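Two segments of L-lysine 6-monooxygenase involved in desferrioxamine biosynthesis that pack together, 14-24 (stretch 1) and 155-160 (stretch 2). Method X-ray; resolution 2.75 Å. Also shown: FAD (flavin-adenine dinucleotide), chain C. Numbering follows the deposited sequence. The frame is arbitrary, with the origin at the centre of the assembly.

Stretch 1, residues 14-24: IGIGPFNLGLA
Stretch 2 (155-160) LVLGTG

Two short segments far apart in the chain meet here along a single parallel bridge, and FAD lies across the glycine-rich turns that follow it. Stretch 2 runs as a strand from Leu155 to Leu157 and then turns; stretch 1 enters beside it at Ile14, turns through Gly15 to Gly17, and becomes a helix from Pro18 onward. Helix and strand axes approach to 10.1 Å, with their N-to-C directions 145° apart.

Register is set by Ile14 against Leu157, CA to CA 5.2 Å. Ile14, extended at phi/psi -110/113, is gripped on both its polar backbone atoms: its N donates to Val156 O at 3.0 Å, and Gly158 N donates to its O, also at 3.0 Å but more bent. This pair, reaching to the residues before and after Leu157, is the signature of a parallel bridge. Gly15 then sits near Thr159, 4.5 Å between CA atoms.

On the sheet face carrying Ile14 and Leu157, both side chains adopt chi1 m and chi2 t. Ile14 CD1 lies 3.9 Å from Leu157 CD2 and reaches 4.5 Å from Leu155 CD2, so one slender methyl tip serves both leucines. Leu155 (phi/psi -117/147) also takes the m, t rotamer.

The helix supplies the second set of bumps. Leu23, chi1 t and chi2 p, places CD2 3.7 Å from Val156 CG2, while Asn20 OD1 lies 3.4 Å from that same methyl. The valine methyl thus packs against the leucine tip and the amide oxygen together, both on its helix side, with Val156 at an off-well chi1 of 23° and phi/psi -132/113. Asn20, with chi1 -89° and chi2 -5°, turns its ND2 into the corner between the segments. There Asn20 ND2 donates to Gly15 O at 2.7 Å, tying the helix back to its own incoming loop, and makes a weak hydrogen bond to Val156 O at 3.5 Å. Asn20 OD1 is satisfied elsewhere in the structure.

The hollows are made by glycines. Gly158, at phi/psi -110/43, leaves room for the amide: an ideal CB would fall 2.5 Å from Asn20 ND2. Gly15 answers from the other segment; its CB would come 2.5 Å from Gly158 O and 3.0 Å from Thr159 CA, and its phi/psi of 103/133 by itself calls for glycine. Gly15 CA instead settles 3.7 Å from Gly158 O.

Further along, bare backbone makes space for the cofactor. Gly17, at -86/-173, occupies the N-cap position, and Leu21 N donates to its O at 2.9 Å as the helix begins. A CB on Gly17 would strike FAD O1P at 2.1 Å; one on Gly160, at 83/166, would strike FAD O2A at 1.8 Å. Without them, Gly17 CA approaches FAD O5B to 3.0 Å and Gly160 CA approaches FAD O2P to 2.9 Å. The rule is economical: branched side chains fill the space around the strand, and glycines let backbone, amide and phosphates close in.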

ATOM      1  N   ILE B  14       7.722   0.842  41.447  1.00 34.13           N
ATOM      2  CA  ILE B  14       7.940  -0.589  41.674  1.00 33.93           C
ATOM      3  C   ILE B  14       7.566  -1.335  40.403  1.00 35.78           C
ATOM      4  O   ILE B  14       6.411  -1.374  40.037  1.00 42.43           O
ATOM      5  CB  ILE B  14       7.084  -1.101  42.837  1.00 32.16           C
ATOM      6  CG1 ILE B  14       7.443  -0.356  44.117  1.00 33.34           C
ATOM      7  CG2 ILE B  14       7.234  -2.611  42.997  1.00 32.33           C
ATOM      8  CD1 ILE B  14       6.511  -0.661  45.276  1.00 34.34           C
ATOM      9  N   GLY B  15       8.552  -1.933  39.758  1.00 36.28           N
ATOM     10  CA  GLY B  15       8.408  -2.584  38.460  1.00 34.53           C
ATOM     11  C   GLY B  15       8.985  -1.689  37.390  1.00 35.32           C
ATOM     12  O   GLY B  15       8.729  -0.504  37.410  1.00 36.12           O
ATOM     13  N   ILE B  16       9.796  -2.240  36.491  1.00 35.68           N
ATOM     14  CA  ILE B  16      10.368  -1.491  35.379  1.00 36.76           C
ATOM     15  C   ILE B  16      10.020  -2.210  34.074  1.00 37.50           C
ATOM     16  O   ILE B  16      10.857  -2.875  33.418  1.00 31.92           O
ATOM     17  CB  ILE B  16      11.890  -1.272  35.524  1.00 37.03           C
ATOM     18  CG1 ILE B  16      12.210  -0.600  36.856  1.00 37.91           C
ATOM     19  CG2 ILE B  16      12.418  -0.382  34.401  1.00 37.73           C
ATOM     20  CD1 ILE B  16      13.681  -0.672  37.218  1.00 41.04           C
ATOM     21  N   GLY B  17       8.749  -2.085  33.724  1.00 41.24           N
ATOM     22  CA  GLY B  17       8.283  -2.432  32.391  1.00 44.66           C
ATOM     23  C   GLY B  17       8.474  -1.223  31.519  1.00 44.79           C
ATOM     24  O   GLY B  17       9.057  -0.245  31.973  1.00 52.05           O
ATOM     25  N   PRO B  18       7.984  -1.267  30.270  1.00 43.62           N
ATOM     26  CA  PRO B  18       8.128  -0.099  29.394  1.00 41.32           C
ATOM     27  C   PRO B  18       7.440   1.148  29.923  1.00 40.48           C
ATOM     28  O   PRO B  18       7.919   2.258  29.651  1.00 44.20           O
ATOM     29  CB  PRO B  18       7.487  -0.546  28.076  1.00 41.38           C
ATOM     30  CG  PRO B  18       7.344  -2.030  28.176  1.00 45.32           C
ATOM     31  CD  PRO B  18       7.211  -2.343  29.629  1.00 45.05           C
ATOM     32  N   PHE B  19       6.364   0.974  30.687  1.00 36.16           N
ATOM     33  CA  PHE B  19       5.695   2.123  31.305  1.00 33.22           C
ATOM     34  C   PHE B  19       6.534   2.842  32.378  1.00 32.51           C
ATOM     35  O   PHE B  19       6.772   4.040  32.248  1.00 36.93           O
ATOM     36  CB  PHE B  19       4.313   1.731  31.850  1.00 29.12           C
ATOM     37  CG  PHE B  19       3.397   1.190  30.803  1.00 29.49           C
ATOM     38  CD1 PHE B  19       3.266   1.825  29.556  1.00 32.90           C
ATOM     39  CD2 PHE B  19       2.637   0.075  31.045  1.00 29.42           C
ATOM     40  CE1 PHE B  19       2.429   1.334  28.584  1.00 29.98           C
ATOM     41  CE2 PHE B  19       1.782  -0.413  30.063  1.00 30.79           C
ATOM     42  CZ  PHE B  19       1.702   0.208  28.837  1.00 29.95           C
ATOM     43  N   ASN B  20       6.999   2.135  33.408  1.00 30.73           N
ATOM     44  CA  ASN B  20       7.870   2.773  34.417  1.00 30.05           C
ATOM     45  C   ASN B  20       9.240   3.131  33.877  1.00 29.34           C
ATOM     46  O   ASN B  20       9.845   4.071  34.366  1.00 32.71           O
ATOM     47  CB  ASN B  20       8.024   1.939  35.686  1.00 29.41           C
ATOM     48  CG  ASN B  20       6.955   2.225  36.731  1.00 29.59           C
ATOM     49  OD1 ASN B  20       6.135   3.107  36.564  1.00 30.79           O
ATOM     50  ND2 ASN B  20       6.963   1.467  37.815  1.00 32.20           N
ATOM     51  N   LEU B  21       9.732   2.412  32.873  1.00 29.74           N
ATOM     52  CA  LEU B  21      10.978   2.805  32.207  1.00 32.08           C
ATOM     53  C   LEU B  21      10.774   4.148  31.513  1.00 36.69           C
ATOM     54  O   LEU B  21      11.676   4.985  31.477  1.00 37.70           O
ATOM     55  CB  LEU B  21      11.430   1.745  31.198  1.00 31.95           C
ATOM     56  CG  LEU B  21      12.751   2.026  30.474  1.00 31.86           C
ATOM     57  CD1 LEU B  21      13.899   2.145  31.466  1.00 33.19           C
ATOM     58  CD2 LEU B  21      13.071   0.955  29.427  1.00 31.47           C
ATOM     59  N   GLY B  22       9.580   4.350  30.956  1.00 40.43           N
ATOM     60  CA  GLY B  22       9.187   5.644  30.406  1.00 38.98           C
ATOM     61  C   GLY B  22       9.205   6.714  31.464  1.00 37.03           C
ATOM     62  O   GLY B  22       9.921   7.708  31.326  1.00 41.04           O
ATOM     63  N   LEU B  23       8.447   6.500  32.537  1.00 34.19           N
ATOM     64  CA  LEU B  23       8.431   7.442  33.671  1.00 35.27           C
ATOM     65  C   LEU B  23       9.843   7.796  34.127  1.00 35.62           C
ATOM     66  O   LEU B  23      10.128   8.957  34.440  1.00 32.37           O
ATOM     67  CB  LEU B  23       7.640   6.876  34.854  1.00 32.44           C
ATOM     68  CG  LEU B  23       7.348   7.817  36.027  1.00 30.49           C
ATOM     69  CD1 LEU B  23       6.805   9.148  35.563  1.00 31.65           C
ATOM     70  CD2 LEU B  23       6.373   7.159  36.987  1.00 30.10           C
ATOM     71  N   ALA B  24      10.728   6.799  34.140  1.00 34.49           N
ATOM     72  CA  ALA B  24      12.109   7.001  34.554  1.00 33.23           C
ATOM     73  C   ALA B  24      12.863   7.946  33.635  1.00 32.05           C
ATOM     74  O   ALA B  24      13.562   8.838  34.126  1.00 33.95           O
ATOM     75  CB  ALA B  24      12.836   5.674  34.650  1.00 34.07           C
ATOM     76  N   LEU B 155       4.074   6.202  45.717  1.00 36.12           N
ATOM     77  CA  LEU B 155       4.412   4.992  44.966  1.00 35.02           C
ATOM     78  C   LEU B 155       3.744   4.997  43.598  1.00 34.10           C
ATOM     79  O   LEU B 155       2.634   5.501  43.445  1.00 34.73           O
ATOM     80  CB  LEU B 155       3.918   3.767  45.730  1.00 35.42           C
ATOM     81  CG  LEU B 155       4.408   3.603  47.157  1.00 31.99           C
ATOM     82  CD1 LEU B 155       3.638   2.484  47.833  1.00 30.61           C
ATOM     83  CD2 LEU B 155       5.900   3.337  47.143  1.00 32.41           C
ATOM     84  N   VAL B 156       4.401   4.413  42.611  1.00 33.14           N
ATOM     85  CA  VAL B 156       3.781   4.199  41.308  1.00 34.77           C
ATOM     86  C   VAL B 156       4.046   2.742  40.927  1.00 35.08           C
ATOM     87  O   VAL B 156       5.192   2.337  40.692  1.00 33.14           O
ATOM     88  CB  VAL B 156       4.192   5.271  40.250  1.00 36.21           C
ATOM     89  CG1 VAL B 156       5.509   5.937  40.598  1.00 39.83           C
ATOM     90  CG2 VAL B 156       4.259   4.717  38.829  1.00 35.47           C
ATOM     91  N   LEU B 157       2.958   1.967  40.886  1.00 35.73           N
ATOM     92  CA  LEU B 157       3.003   0.513  40.686  1.00 34.97           C
ATOM     93  C   LEU B 157       2.932   0.152  39.199  1.00 35.46           C
ATOM     94  O   LEU B 157       1.861   0.154  38.609  1.00 34.19           O
ATOM     95  CB  LEU B 157       1.855  -0.154  41.453  1.00 31.62           C
ATOM     96  CG  LEU B 157       1.729   0.207  42.936  1.00 32.23           C
ATOM     97  CD1 LEU B 157       0.574  -0.517  43.605  1.00 31.65           C
ATOM     98  CD2 LEU B 157       3.010  -0.065  43.695  1.00 34.85           C
ATOM     99  N   GLY B 158       4.085  -0.134  38.597  1.00 37.17           N
ATOM    100  CA  GLY B 158       4.172  -0.571  37.208  1.00 42.08           C
ATOM    101  C   GLY B 158       4.568  -2.031  37.108  1.00 43.95           C
ATOM    102  O   GLY B 158       5.396  -2.392  36.277  1.00 44.69           O
ATOM    103  N   THR B 159       3.951  -2.845  37.967  1.00 46.91           N
ATOM    104  CA  THR B 159       4.272  -4.258  38.188  1.00 45.20           C
ATOM    105  C   THR B 159       3.987  -5.101  36.942  1.00 48.33           C
ATOM    106  O   THR B 159       4.676  -6.069  36.671  1.00 49.76           O
ATOM    107  CB  THR B 159       3.454  -4.792  39.420  1.00 43.38           C
ATOM    108  OG1 THR B 159       4.247  -4.646  40.606  1.00 44.16           O
ATOM    109  CG2 THR B 159       3.009  -6.258  39.312  1.00 45.21           C
ATOM    110  N   GLY B 160       2.956  -4.726  36.200  1.00 51.79           N
ATOM    111  CA  GLY B 160       2.564  -5.462  35.023  1.00 49.23           C
ATOM    112  C   GLY B 160       1.683  -6.655  35.325  1.00 48.58           C
ATOM    113  O   GLY B 160       1.492  -7.019  36.495  1.00 45.47           O
TER
HETATM  114  PA  FAD C 501       6.021  -5.546  32.290  1.00 81.94           P
HETATM  115  O1A FAD C 501       6.973  -6.181  31.294  1.00 74.09           O
HETATM  116  O2A FAD C 501       4.918  -6.382  32.896  1.00 70.04           O
HETATM  117  O5B FAD C 501       6.963  -4.948  33.458  1.00 89.76           O
HETATM  118  C5B FAD C 501       6.819  -5.313  34.827  1.00 93.35           C
HETATM  119  C4B FAD C 501       8.152  -5.451  35.552  1.00 92.51           C
HETATM  120  O4B FAD C 501       7.929  -5.382  36.969  1.00 91.14           O
HETATM  121  C3B FAD C 501       8.826  -6.794  35.289  1.00 92.41           C
HETATM  122  O3B FAD C 501      10.205  -6.564  34.971  1.00 71.22           O
HETATM  123  C2B FAD C 501       8.613  -7.590  36.575  1.00 93.74           C
HETATM  124  O2B FAD C 501       9.663  -8.516  36.873  1.00102.75           O
HETATM  125  C1B FAD C 501       8.558  -6.494  37.622  1.00 89.91           C
HETATM  126  N9A FAD C 501       7.915  -6.852  38.915  1.00 89.25           N
HETATM  127  C8A FAD C 501       6.713  -7.424  39.137  1.00 89.69           C
HETATM  128  N7A FAD C 501       6.498  -7.577  40.474  1.00 85.07           N
HETATM  129  C5A FAD C 501       7.578  -7.095  41.126  1.00 83.69           C
HETATM  130  C6A FAD C 501       8.027  -6.944  42.537  1.00 80.99           C
HETATM  131  N6A FAD C 501       7.248  -7.353  43.568  1.00 86.95           N
HETATM  132  N1A FAD C 501       9.241  -6.378  42.766  1.00 75.99           N
HETATM  133  C2A FAD C 501      10.040  -5.962  41.760  1.00 77.16           C
HETATM  134  N3A FAD C 501       9.698  -6.078  40.462  1.00 71.15           N
HETATM  135  C4A FAD C 501       8.506  -6.620  40.089  1.00 82.70           C
HETATM  136  N1  FAD C 501       1.560  -2.846  23.453  1.00100.83           N
HETATM  137  C2  FAD C 501       1.764  -1.918  22.481  1.00100.06           C
HETATM  138  O2  FAD C 501       1.279  -0.776  22.646  1.00 91.22           O
HETATM  139  N3  FAD C 501       2.474  -2.187  21.362  1.00100.91           N
HETATM  140  C4  FAD C 501       3.017  -3.397  21.137  1.00 95.54           C
HETATM  141  O4  FAD C 501       3.662  -3.621  20.095  1.00 90.37           O
HETATM  142  C4X FAD C 501       2.839  -4.466  22.151  1.00 93.34           C
HETATM  143  N5  FAD C 501       3.363  -5.701  21.987  1.00 83.55           N
HETATM  144  C5X FAD C 501       3.179  -6.655  22.930  1.00 95.47           C
HETATM  145  C6  FAD C 501       3.739  -7.910  22.706  1.00103.36           C
HETATM  146  C7  FAD C 501       3.594  -8.941  23.631  1.00104.55           C
HETATM  147  C7M FAD C 501       4.208 -10.294  23.363  1.00 95.80           C
HETATM  148  C8  FAD C 501       2.823  -8.688  24.882  1.00103.41           C
HETATM  149  C8M FAD C 501       2.650  -9.785  25.898  1.00 98.10           C
HETATM  150  C9  FAD C 501       2.254  -7.435  25.115  1.00105.69           C
HETATM  151  C9A FAD C 501       2.393  -6.384  24.190  1.00105.54           C
HETATM  152  N10 FAD C 501       1.831  -5.077  24.387  1.00112.87           N
HETATM  153  C10 FAD C 501       2.048  -4.111  23.364  1.00101.91           C
HETATM  154  C1' FAD C 501       1.047  -4.682  25.588  1.00113.15           C
HETATM  155  C2' FAD C 501       1.916  -4.000  26.671  1.00109.04           C
HETATM  156  O2' FAD C 501       2.768  -2.999  26.076  1.00 95.16           O
HETATM  157  C3' FAD C 501       2.773  -4.982  27.492  1.00102.86           C
HETATM  158  O3' FAD C 501       1.935  -5.924  28.181  1.00101.10           O
HETATM  159  C4' FAD C 501       3.676  -4.290  28.521  1.00 97.60           C
HETATM  160  O4' FAD C 501       4.813  -5.118  28.791  1.00 78.97           O
HETATM  161  C5' FAD C 501       2.960  -3.997  29.837  1.00 99.50           C
HETATM  162  O5' FAD C 501       3.635  -2.931  30.508  1.00 99.51           O
HETATM  163  P   FAD C 501       4.266  -3.156  31.962  1.00 83.70           P
HETATM  164  O1P FAD C 501       4.969  -1.877  32.369  1.00 76.54           O
HETATM  165  O2P FAD C 501       3.116  -3.675  32.778  1.00 68.07           O
HETATM  166  O3P FAD C 501       5.374  -4.265  31.521  1.00 95.50           O